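Local atomic coordinates of pantothenate kinase (Coxiella burnetii, PDB entry 3TQC), a protein that catalyses the ATP-dependent phosphorylation of (R)-pantothenate to (R)-4'-phosphopantothenate, the first of five steps leading to coenzyme A. Residues Tyr93-Gly99 and Phe227-Val233; Asn206-Thr210 and Phe222-Phe227; Leu60-Leu66 and Leu115-Trp119; Ile13-Phe19 and Gln314-Lys320. All blocks are in the same frame, centred on the assembly; numbering follows the deposited sequence.

In the fold
Followed from the N terminus, the chain first lays down the edge strand of interaction 4, whose partner arrives only at 314-320, so this contact closes a loop around the other three. Inside it, interaction 3 joins 60-66 of the long helix 52-84 to the end of the helix after the P-loop. Interaction 1 crosses it: strand 93-99 leaves between the two segments of interaction 3 and is met by 227-233 beyond them. Interaction 2 is nested within interaction 1, inside the loop leading to strand 229-234, and shares Phe227 with it. Leu66 and Leu116 of interaction 3 pack on Phe229 and Ile95 of interaction 1, Leu65 on Leu318 of interaction 4, and Ile207 of interaction 2 on Ala98.

Interaction 1. Residues Tyr93-Gly99 and Phe227-Val233; sequences YIIGIAG and FDFSLFV
Adjacent parallel strands form this buried contact in the central sheet of a P-loop kinase, where strand 93-99 runs beside 229-233, axes 4.3 Å apart and directions 18° apart. Ile95 pairs with Phe229, Gly96 with Ser230 (CA-CA 4.1 Å), Ile97 with Leu231 and Ala98 with Phe232. The ladder runs Gly96 N to Phe229 O (2.6 Å), Leu231 N to Gly96 O (2.7 Å), Ala98 N to Leu231 O (2.9 Å) and Val233 N to Ala98 O (2.9 Å). Before the strand, Asp228 N donates to Ile94 O (2.8 Å), while Asp228 OD2 accepts from Ile94 N (2.9 Å) and forms a salt bridge with Lys168; Asp228 CB lies 3.5 Å from the centroid of the Tyr93 ring (chi1 t). Ile95 CG2 meets Leu231 CD1 at 3.3 Å on the face covered by helices 52-84 and 105-116. Gly99, predicted to bind ATP, has phi 147° and psi 168°, angles calling for glycine. Main-chain bonding thus sets the register, and the strand leads into a nucleotide-binding loop whose start requires glycine.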
# COMPACT_ATOMS: atom_id res chain seq x y z
N TYR B 93 2.74 9.46 11.80
CA TYR B 93 2.39 8.10 11.50
C TYR B 93 0.88 8.08 11.35
O TYR B 93 0.18 8.58 12.22
CB TYR B 93 2.83 7.21 12.66
CG TYR B 93 2.80 5.75 12.31
CD1 TYR B 93 3.92 5.12 11.81
CD2 TYR B 93 1.64 5.00 12.50
CE1 TYR B 93 3.88 3.79 11.49
CE2 TYR B 93 1.60 3.68 12.17
CZ TYR B 93 2.73 3.07 11.69
OH TYR B 93 2.69 1.74 11.36
N ILE B 94 0.36 7.53 10.26
CA ILE B 94 -1.07 7.54 10.01
C ILE B 94 -1.63 6.14 10.01
O ILE B 94 -1.18 5.28 9.26
CB ILE B 94 -1.42 8.19 8.68
CG1 ILE B 94 -0.85 9.62 8.61
CG2 ILE B 94 -2.93 8.23 8.51
CD1 ILE B 94 -1.52 10.49 7.54
N ILE B 95 -2.63 5.92 10.86
CA ILE B 95 -3.27 4.63 11.01
C ILE B 95 -4.67 4.71 10.40
O ILE B 95 -5.47 5.56 10.79
CB ILE B 95 -3.37 4.24 12.49
CG1 ILE B 95 -1.98 4.09 13.11
CG2 ILE B 95 -4.15 2.94 12.67
CD1 ILE B 95 -2.01 4.06 14.67
N GLY B 96 -4.97 3.83 9.46
CA GLY B 96 -6.25 3.82 8.79
C GLY B 96 -7.23 2.94 9.53
O GLY B 96 -6.85 1.88 10.03
N ILE B 97 -8.48 3.38 9.65
CA ILE B 97 -9.52 2.53 10.19
C ILE B 97 -10.67 2.48 9.20
O ILE B 97 -11.28 3.51 8.89
CB ILE B 97 -10.02 3.00 11.53
CG1 ILE B 97 -8.89 3.09 12.54
CG2 ILE B 97 -11.08 2.02 12.08
CD1 ILE B 97 -9.41 3.45 13.91
N ALA B 98 -10.93 1.28 8.69
CA ALA B 98 -11.95 1.07 7.66
C ALA B 98 -12.97 0.06 8.19
O ALA B 98 -12.76 -0.57 9.22
CB ALA B 98 -11.29 0.56 6.40
N GLY B 99 -14.07 -0.09 7.47
CA GLY B 99 -15.14 -0.97 7.86
C GLY B 99 -16.47 -0.39 7.42
O GLY B 99 -16.54 0.76 7.00
N PHE B 227 -0.91 6.34 4.29
CA PHE B 227 -0.90 5.81 5.63
C PHE B 227 0.04 4.65 5.80
O PHE B 227 0.52 4.06 4.83
CB PHE B 227 -2.34 5.54 6.16
CG PHE B 227 -3.11 4.47 5.45
CD1 PHE B 227 -2.63 3.17 5.33
CD2 PHE B 227 -4.38 4.74 4.98
CE1 PHE B 227 -3.40 2.15 4.72
CE2 PHE B 227 -5.15 3.74 4.35
CZ PHE B 227 -4.66 2.45 4.23
N ASP B 228 0.33 4.35 7.06
CA ASP B 228 1.36 3.40 7.42
C ASP B 228 0.83 2.04 7.87
O ASP B 228 1.51 1.02 7.78
CB ASP B 228 2.17 4.04 8.54
CG ASP B 228 2.80 5.33 8.11
OD1 ASP B 228 3.87 5.23 7.48
OD2 ASP B 228 2.23 6.42 8.36
N PHE B 229 -0.40 2.04 8.37
CA PHE B 229 -0.99 0.88 8.99
C PHE B 229 -2.49 1.03 8.88
O PHE B 229 -3.00 2.14 8.98
CB PHE B 229 -0.59 0.87 10.45
CG PHE B 229 -0.88 -0.40 11.17
CD1 PHE B 229 0.11 -1.33 11.40
CD2 PHE B 229 -2.16 -0.66 11.65
CE1 PHE B 229 -0.17 -2.53 12.08
CE2 PHE B 229 -2.44 -1.84 12.32
CZ PHE B 229 -1.46 -2.77 12.53
N SER B 230 -3.20 -0.06 8.68
CA SER B 230 -4.65 0.02 8.63
C SER B 230 -5.30 -1.10 9.40
O SER B 230 -4.80 -2.22 9.41
CB SER B 230 -5.14 -0.02 7.19
OG SER B 230 -4.63 -1.16 6.56
N LEU B 231 -6.40 -0.75 10.06
CA LEU B 231 -7.27 -1.69 10.75
C LEU B 231 -8.53 -1.78 9.94
O LEU B 231 -9.02 -0.76 9.45
CB LEU B 231 -7.67 -1.17 12.13
CG LEU B 231 -6.71 -1.11 13.31
CD1 LEU B 231 -5.69 0.01 13.14
CD2 LEU B 231 -7.51 -0.91 14.58
N PHE B 232 -9.09 -2.97 9.82
CA PHE B 232 -10.41 -3.11 9.25
C PHE B 232 -11.28 -3.69 10.36
O PHE B 232 -10.92 -4.70 10.94
CB PHE B 232 -10.39 -4.00 8.02
CG PHE B 232 -11.72 -4.10 7.30
CD1 PHE B 232 -11.96 -3.38 6.15
CD2 PHE B 232 -12.71 -4.95 7.77
CE1 PHE B 232 -13.16 -3.48 5.48
CE2 PHE B 232 -13.91 -5.06 7.11
CZ PHE B 232 -14.14 -4.32 5.96
N VAL B 233 -12.40 -3.03 10.66
CA VAL B 233 -13.35 -3.55 11.64
C VAL B 233 -14.45 -4.31 10.87
O VAL B 233 -15.06 -3.77 9.96
CB VAL B 233 -13.95 -2.42 12.49
CG1 VAL B 233 -14.93 -2.99 13.52
CG2 VAL B 233 -12.80 -1.61 13.16

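Interaction 2. Residues Asn206-Thr210 and Phe222-Phe227; sequences NILQT and FVSDFF
A type I turn from Asn206 to Gln209, then extended Thr210 (-112/166), faces a 3-10 turn at Val223-Ser224-Asp225; both belong to the long connection between strands 199-203 and 229-234 of the P-loop kinase core. CA atoms come within 5.6 Å at Ile207 and Val223 and 5.3 Å at Thr210 and Phe222. Asp225 N to Phe222 O (2.9 Å) and Phe226 N to Val223 O (2.8 Å) hold the 3-10 turn, and Phe222 N donates to Asp225 OD1 (2.8 Å). Between the segments, water carries the polar linkage: water 1 donates to Ile207 O (2.8 Å) and Gln209 O (2.5 Å) and accepts from Ser224 N (3.1 Å), while water 2 joins Gln209 O (2.7 Å) to Val223 N (3.0 Å). Phe227, chi1 p, presents its ring edge to Leu208 CD2, 3.6 Å from CZ of Phe227. Asp225 also forms a salt bridge with Arg300 of the second subunit. At the far end, Thr210 CG2 sits 3.6 Å from the centroid of the Phe222 ring, over its face.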
# COMPACT_ATOMS: atom_id res chain seq x y z
N ASN B 206 -13.89 4.39 2.94
CA ASN B 206 -13.28 4.28 1.61
C ASN B 206 -11.77 4.25 1.59
O ASN B 206 -11.18 4.41 0.53
CB ASN B 206 -13.74 5.46 0.76
CG ASN B 206 -13.42 6.82 1.40
OD1 ASN B 206 -13.28 6.92 2.61
ND2 ASN B 206 -13.33 7.86 0.58
N ILE B 207 -11.13 4.09 2.74
CA ILE B 207 -9.69 4.35 2.83
C ILE B 207 -8.83 3.28 2.19
O ILE B 207 -7.64 3.51 1.96
CB ILE B 207 -9.22 4.55 4.26
CG1 ILE B 207 -9.56 3.34 5.13
CG2 ILE B 207 -9.80 5.83 4.80
CD1 ILE B 207 -8.68 3.22 6.36
N LEU B 208 -9.41 2.11 1.93
CA LEU B 208 -8.70 0.99 1.33
C LEU B 208 -8.98 0.87 -0.18
O LEU B 208 -8.45 -0.02 -0.85
CB LEU B 208 -9.10 -0.30 2.04
CG LEU B 208 -8.81 -0.27 3.53
CD1 LEU B 208 -9.11 -1.59 4.20
CD2 LEU B 208 -7.37 0.15 3.76
N GLN B 209 -9.81 1.76 -0.69
CA GLN B 209 -10.19 1.73 -2.09
C GLN B 209 -9.14 2.38 -2.97
O GLN B 209 -8.16 2.94 -2.48
CB GLN B 209 -11.51 2.46 -2.28
CG GLN B 209 -12.67 1.83 -1.54
CD GLN B 209 -13.92 2.70 -1.59
OE1 GLN B 209 -13.96 3.71 -2.31
NE2 GLN B 209 -14.93 2.32 -0.83
N THR B 210 -9.36 2.30 -4.27
CA THR B 210 -8.53 2.97 -5.25
C THR B 210 -9.34 4.06 -5.91
O THR B 210 -10.56 4.09 -5.81
CB THR B 210 -8.08 1.99 -6.33
OG1 THR B 210 -9.23 1.32 -6.85
CG2 THR B 210 -7.12 0.95 -5.75
N PHE B 222 -3.40 6.23 -4.10
CA PHE B 222 -4.49 5.79 -3.25
C PHE B 222 -4.32 6.38 -1.87
O PHE B 222 -3.21 6.74 -1.49
CB PHE B 222 -4.48 4.27 -3.15
CG PHE B 222 -4.31 3.58 -4.46
CD1 PHE B 222 -4.97 4.04 -5.58
CD2 PHE B 222 -3.50 2.47 -4.57
CE1 PHE B 222 -4.81 3.41 -6.79
CE2 PHE B 222 -3.36 1.83 -5.78
CZ PHE B 222 -4.01 2.31 -6.89
N VAL B 223 -5.42 6.46 -1.12
CA VAL B 223 -5.37 6.88 0.27
C VAL B 223 -4.34 6.06 1.04
O VAL B 223 -3.57 6.62 1.83
CB VAL B 223 -6.76 6.74 0.95
CG1 VAL B 223 -6.66 6.97 2.44
CG2 VAL B 223 -7.77 7.70 0.31
N SER B 224 -4.30 4.76 0.78
CA SER B 224 -3.34 3.87 1.43
C SER B 224 -1.87 4.25 1.19
O SER B 224 -0.99 3.89 1.98
CB SER B 224 -3.58 2.43 0.99
OG SER B 224 -3.21 2.24 -0.36
N ASP B 225 -1.59 5.01 0.14
CA ASP B 225 -0.23 5.47 -0.08
C ASP B 225 0.18 6.57 0.91
O ASP B 225 1.37 6.90 1.00
CB ASP B 225 -0.03 5.92 -1.52
CG ASP B 225 -0.24 4.77 -2.51
OD1 ASP B 225 -0.99 4.95 -3.48
OD2 ASP B 225 0.35 3.70 -2.32
N PHE B 226 -0.78 7.08 1.68
CA PHE B 226 -0.50 8.10 2.68
C PHE B 226 -0.65 7.62 4.10
O PHE B 226 -0.50 8.41 5.05
CB PHE B 226 -1.37 9.31 2.45
CG PHE B 226 -1.06 10.00 1.19
CD1 PHE B 226 -1.87 9.87 0.09
CD2 PHE B 226 0.10 10.75 1.09
CE1 PHE B 226 -1.56 10.50 -1.09
CE2 PHE B 226 0.42 11.37 -0.08
CZ PHE B 226 -0.41 11.25 -1.18
N PHE B 227 -0.91 6.34 4.29
CA PHE B 227 -0.90 5.81 5.63
C PHE B 227 0.04 4.65 5.80
O PHE B 227 0.52 4.06 4.83
CB PHE B 227 -2.34 5.54 6.16
CG PHE B 227 -3.11 4.47 5.45
CD1 PHE B 227 -2.63 3.17 5.33
CD2 PHE B 227 -4.38 4.74 4.98
CE1 PHE B 227 -3.40 2.15 4.72
CE2 PHE B 227 -5.15 3.74 4.35
CZ PHE B 227 -4.66 2.45 4.23
O HOH W 1 -6.53 2.96 -0.52
O HOH W 2 -7.84 5.62 -2.65

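Interaction 3. Residues Leu60-Leu66 and Leu115-Trp119; sequences LPLSRLL and LLSRW
The helix that follows the P-loop, 105-116, packs near its end against the long helix 52-84, and the chain then turns (type I, Leu116 to Trp119) to lay a tryptophan on the same partner. Segment 60-66 is helical, kinked where Pro61 lacks an amide hydrogen. Leu115 (chi1 m, chi2 t) points toward it, placing CD1 3.4 Å from Leu60 N and CB 3.6 Å from Ser63 OG. Leu116 stands opposite Ser63, with CA atoms 5.5 Å apart, and brings CD2 to 3.3 Å from Ser63 O and 3.9 Å from Leu66 CB. Arg118 holds its guanidinium face under Leu60 CD1, 4.0 Å from NE of Arg118, and its charge pairs with Asp39. Trp119, chi1 -81° and chi2 -76°, closes the contact: CZ2 lies 3.4 Å from Arg64 CD, while Arg64 forms a cation-pi pair with Phe68 and touches Phe83 of the second subunit. The indole edge also meets a hydroxyl already committed within its helix: Ser63 OG, 3.1 Å from Trp119 CZ3, donates to Leu60 O at 2.6 Å.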
# COMPACT_ATOMS: atom_id res chain seq x y z
N LEU B 60 -6.58 -1.39 24.88
CA LEU B 60 -5.34 -1.02 25.53
C LEU B 60 -4.15 -1.80 24.93
O LEU B 60 -3.21 -1.19 24.46
CB LEU B 60 -5.42 -1.19 27.04
CG LEU B 60 -4.15 -0.83 27.81
CD1 LEU B 60 -3.61 0.52 27.35
CD2 LEU B 60 -4.41 -0.83 29.31
N PRO B 61 -4.21 -3.14 24.92
CA PRO B 61 -3.08 -3.84 24.28
C PRO B 61 -2.97 -3.57 22.77
O PRO B 61 -1.86 -3.57 22.23
CB PRO B 61 -3.35 -5.33 24.56
CG PRO B 61 -4.75 -5.40 25.09
CD PRO B 61 -5.09 -4.06 25.66
N LEU B 62 -4.10 -3.35 22.11
CA LEU B 62 -4.07 -2.97 20.71
C LEU B 62 -3.28 -1.68 20.58
O LEU B 62 -2.42 -1.57 19.72
CB LEU B 62 -5.48 -2.81 20.12
CG LEU B 62 -5.56 -2.27 18.69
CD1 LEU B 62 -4.60 -3.01 17.77
CD2 LEU B 62 -6.99 -2.29 18.13
N SER B 63 -3.55 -0.72 21.46
CA SER B 63 -2.83 0.54 21.40
C SER B 63 -1.33 0.34 21.64
O SER B 63 -0.52 0.97 20.98
CB SER B 63 -3.41 1.58 22.35
OG SER B 63 -3.06 1.31 23.70
N ARG B 64 -0.98 -0.55 22.57
CA ARG B 64 0.43 -0.86 22.80
C ARG B 64 1.08 -1.50 21.57
O ARG B 64 2.20 -1.16 21.23
CB ARG B 64 0.61 -1.77 24.02
CG ARG B 64 2.07 -2.16 24.34
CD ARG B 64 2.86 -0.99 24.85
NE ARG B 64 4.30 -1.24 24.96
CZ ARG B 64 5.19 -1.03 23.99
NH1 ARG B 64 4.84 -0.61 22.79
NH2 ARG B 64 6.47 -1.27 24.24
N LEU B 65 0.37 -2.40 20.90
CA LEU B 65 0.90 -3.02 19.68
C LEU B 65 1.18 -1.92 18.68
O LEU B 65 2.27 -1.82 18.15
CB LEU B 65 -0.08 -4.05 19.10
CG LEU B 65 0.31 -4.65 17.73
CD1 LEU B 65 1.49 -5.58 17.85
CD2 LEU B 65 -0.85 -5.38 17.08
N LEU B 66 0.20 -1.06 18.45
CA LEU B 66 0.37 0.05 17.53
C LEU B 66 1.50 0.97 17.95
O LEU B 66 2.21 1.49 17.10
CB LEU B 66 -0.93 0.84 17.43
CG LEU B 66 -2.07 0.06 16.82
CD1 LEU B 66 -3.35 0.88 16.83
CD2 LEU B 66 -1.63 -0.32 15.41
N LEU B 115 -6.12 6.26 23.92
CA LEU B 115 -5.12 5.31 24.40
C LEU B 115 -3.74 5.52 23.79
O LEU B 115 -2.75 5.50 24.50
CB LEU B 115 -5.56 3.87 24.14
CG LEU B 115 -6.75 3.39 24.97
CD1 LEU B 115 -7.10 1.93 24.59
CD2 LEU B 115 -6.45 3.49 26.43
N LEU B 116 -3.68 5.73 22.48
CA LEU B 116 -2.39 5.96 21.85
C LEU B 116 -1.68 7.18 22.42
O LEU B 116 -0.46 7.22 22.45
CB LEU B 116 -2.52 6.09 20.34
CG LEU B 116 -2.77 4.76 19.61
CD1 LEU B 116 -3.08 4.99 18.16
CD2 LEU B 116 -1.56 3.87 19.75
N SER B 117 -2.44 8.16 22.90
CA SER B 117 -1.87 9.40 23.37
C SER B 117 -1.16 9.25 24.73
O SER B 117 -0.40 10.12 25.11
CB SER B 117 -2.95 10.49 23.44
OG SER B 117 -3.64 10.45 24.66
N ARG B 118 -1.41 8.16 25.44
CA ARG B 118 -0.79 7.92 26.75
C ARG B 118 0.72 7.70 26.70
O ARG B 118 1.39 7.86 27.71
CB ARG B 118 -1.44 6.72 27.46
CG ARG B 118 -0.92 5.35 27.00
CD ARG B 118 -1.94 4.22 27.24
NE ARG B 118 -2.30 4.02 28.65
CZ ARG B 118 -1.64 3.25 29.52
NH1 ARG B 118 -0.53 2.61 29.18
NH2 ARG B 118 -2.10 3.14 30.76
N TRP B 119 1.26 7.31 25.54
CA TRP B 119 2.70 7.06 25.41
C TRP B 119 3.49 8.30 25.05
O TRP B 119 3.18 8.97 24.07
CB TRP B 119 2.96 5.96 24.40
CG TRP B 119 2.76 4.64 24.99
CD1 TRP B 119 3.61 3.98 25.83
CD2 TRP B 119 1.62 3.81 24.84
NE1 TRP B 119 3.06 2.78 26.20
CE2 TRP B 119 1.83 2.65 25.60
CE3 TRP B 119 0.43 3.94 24.13
CZ2 TRP B 119 0.91 1.63 25.68
CZ3 TRP B 119 -0.49 2.92 24.21
CH2 TRP B 119 -0.24 1.77 24.96

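Interaction 4. Residues Ile13-Phe19 and Gln314-Lys320; sequences ITPYLQF and QKVYLRK
The ammonium group of Lys320 donates to Thr14 O (NZ to O 2.7 Å) and to Ser169 O of the second subunit, so it ties the start of the modelled chain both to its C-terminal end and to the dimer partner. Arg319 NH1 hydrogen-bonds to Asp225 O of the second subunit. Lys320 N donates to Pro15 O (2.7 Å), leading into an antiparallel ladder at the edge of the central sheet. Reciprocal bonds join Leu17 N to Leu318 O (2.6 Å) and Leu318 N to Leu17 O (2.8 Å), then Phe19 N to Val316 O and Val316 N to Phe19 O (both 2.9 Å). Between these hydrogen-bonded pairs lies the non-hydrogen-bonded pair Gln18-Tyr317, CA atoms 4.7 Å apart; the strand directions differ by 158°. Water 3 links Gln18 OE1 (2.6 Å) to Tyr317 OH (3.0 Å). Tyr16 (chi1 m) receives the edge of Tyr317 in a T-shaped stack, centroids 5.8 Å apart, and Arg319 CD lies 3.8 Å from the Tyr16 centroid. On the face bearing Leu17 and Leu318, Phe19 CD2 approaches Val316 CB at 4.2 Å. Main-chain bonds therefore join the chain's two ends, while cationic side chains carry the junction into the subunit interface.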
# COMPACT_ATOMS: atom_id res chain seq x y z
N ILE B 13 -0.30 -20.15 2.65
CA ILE B 13 -1.27 -20.46 3.76
C ILE B 13 -1.95 -19.17 4.26
O ILE B 13 -2.96 -18.75 3.68
CB ILE B 13 -0.60 -21.25 4.92
CG1 ILE B 13 -1.67 -21.74 5.90
CG2 ILE B 13 0.45 -20.39 5.66
CD1 ILE B 13 -1.10 -22.35 7.16
N THR B 14 -1.42 -18.53 5.31
CA THR B 14 -1.99 -17.27 5.77
C THR B 14 -0.96 -16.18 6.08
O THR B 14 0.00 -16.40 6.79
CB THR B 14 -2.96 -17.44 6.96
OG1 THR B 14 -3.56 -16.18 7.26
CG2 THR B 14 -2.25 -17.99 8.21
N PRO B 15 -1.18 -14.98 5.52
CA PRO B 15 -0.28 -13.87 5.78
C PRO B 15 -0.61 -13.13 7.06
O PRO B 15 -0.02 -12.08 7.33
CB PRO B 15 -0.49 -12.98 4.55
CG PRO B 15 -1.93 -13.22 4.18
CD PRO B 15 -2.12 -14.69 4.42
N TYR B 16 -1.53 -13.67 7.85
CA TYR B 16 -1.93 -13.07 9.11
C TYR B 16 -1.65 -13.96 10.31
O TYR B 16 -1.93 -15.16 10.28
CB TYR B 16 -3.43 -12.81 9.11
CG TYR B 16 -3.89 -11.77 8.16
CD1 TYR B 16 -3.93 -10.44 8.54
CD2 TYR B 16 -4.29 -12.10 6.88
CE1 TYR B 16 -4.36 -9.47 7.68
CE2 TYR B 16 -4.73 -11.14 6.00
CZ TYR B 16 -4.76 -9.83 6.40
OH TYR B 16 -5.19 -8.87 5.54
N LEU B 17 -1.10 -13.34 11.36
CA LEU B 17 -1.19 -13.88 12.71
C LEU B 17 -2.64 -13.78 13.09
O LEU B 17 -3.29 -12.78 12.81
CB LEU B 17 -0.38 -13.07 13.72
CG LEU B 17 1.12 -12.96 13.54
CD1 LEU B 17 1.71 -12.08 14.66
CD2 LEU B 17 1.78 -14.34 13.49
N GLN B 18 -3.13 -14.81 13.75
CA GLN B 18 -4.51 -14.90 14.16
C GLN B 18 -4.57 -15.06 15.66
O GLN B 18 -3.77 -15.79 16.21
CB GLN B 18 -5.17 -16.09 13.46
CG GLN B 18 -5.62 -15.69 12.07
CD GLN B 18 -5.86 -16.84 11.15
OE1 GLN B 18 -6.64 -17.72 11.46
NE2 GLN B 18 -5.20 -16.84 9.99
N PHE B 19 -5.51 -14.36 16.30
CA PHE B 19 -5.74 -14.45 17.74
C PHE B 19 -7.22 -14.57 18.04
O PHE B 19 -8.01 -13.75 17.59
CB PHE B 19 -5.28 -13.18 18.47
CG PHE B 19 -3.88 -12.75 18.17
CD1 PHE B 19 -2.86 -13.01 19.07
CD2 PHE B 19 -3.60 -12.02 17.03
CE1 PHE B 19 -1.55 -12.58 18.81
CE2 PHE B 19 -2.29 -11.59 16.75
CZ PHE B 19 -1.27 -11.88 17.63
N GLN B 314 -13.76 -10.80 18.88
CA GLN B 314 -13.62 -12.24 19.02
C GLN B 314 -12.44 -12.78 18.23
O GLN B 314 -11.96 -13.88 18.53
CB GLN B 314 -14.90 -12.95 18.60
CG GLN B 314 -16.10 -12.73 19.54
CD GLN B 314 -15.80 -12.94 21.05
OE1 GLN B 314 -16.11 -12.06 21.88
NE2 GLN B 314 -15.20 -14.09 21.39
N LYS B 315 -11.97 -12.03 17.25
CA LYS B 315 -10.82 -12.45 16.49
C LYS B 315 -10.03 -11.24 16.02
O LYS B 315 -10.62 -10.24 15.60
CB LYS B 315 -11.30 -13.29 15.30
CG LYS B 315 -10.31 -14.33 14.78
CD LYS B 315 -11.01 -15.38 13.88
CE LYS B 315 -12.30 -16.02 14.51
NZ LYS B 315 -12.82 -17.23 13.76
N VAL B 316 -8.70 -11.33 16.11
CA VAL B 316 -7.81 -10.32 15.54
C VAL B 316 -6.87 -10.97 14.54
O VAL B 316 -6.27 -12.01 14.82
CB VAL B 316 -6.97 -9.62 16.63
CG1 VAL B 316 -6.12 -8.53 16.03
CG2 VAL B 316 -7.88 -9.06 17.70
N TYR B 317 -6.78 -10.39 13.34
CA TYR B 317 -5.82 -10.81 12.33
C TYR B 317 -4.77 -9.72 12.25
O TYR B 317 -5.11 -8.55 12.21
CB TYR B 317 -6.48 -10.95 10.97
CG TYR B 317 -7.50 -12.05 10.86
CD1 TYR B 317 -7.15 -13.30 10.38
CD2 TYR B 317 -8.83 -11.84 11.21
CE1 TYR B 317 -8.08 -14.31 10.26
CE2 TYR B 317 -9.77 -12.85 11.09
CZ TYR B 317 -9.39 -14.08 10.62
OH TYR B 317 -10.31 -15.10 10.50
N LEU B 318 -3.50 -10.09 12.24
CA LEU B 318 -2.44 -9.12 12.11
C LEU B 318 -1.47 -9.65 11.07
O LEU B 318 -0.99 -10.79 11.18
CB LEU B 318 -1.74 -8.90 13.46
CG LEU B 318 -0.50 -7.98 13.51
CD1 LEU B 318 -0.81 -6.54 13.12
CD2 LEU B 318 0.08 -8.01 14.91
N ARG B 319 -1.20 -8.84 10.06
CA ARG B 319 -0.26 -9.24 9.02
C ARG B 319 1.08 -9.67 9.61
O ARG B 319 1.64 -9.00 10.50
CB ARG B 319 -0.03 -8.12 8.01
CG ARG B 319 -1.13 -7.98 6.94
CD ARG B 319 -1.18 -9.17 5.98
NE ARG B 319 0.12 -9.42 5.37
CZ ARG B 319 0.62 -8.78 4.31
NH1 ARG B 319 -0.09 -7.86 3.68
NH2 ARG B 319 1.84 -9.09 3.86
N LYS B 320 1.60 -10.80 9.13
CA LYS B 320 2.90 -11.25 9.58
C LYS B 320 3.96 -10.29 9.07
O LYS B 320 3.87 -9.79 7.96
CB LYS B 320 3.19 -12.65 9.09
CG LYS B 320 2.19 -13.69 9.55
CD LYS B 320 2.50 -15.04 8.95
CE LYS B 320 1.56 -16.12 9.46
NZ LYS B 320 1.67 -17.40 8.70
O HOH W 3 -8.93 -16.96 12.33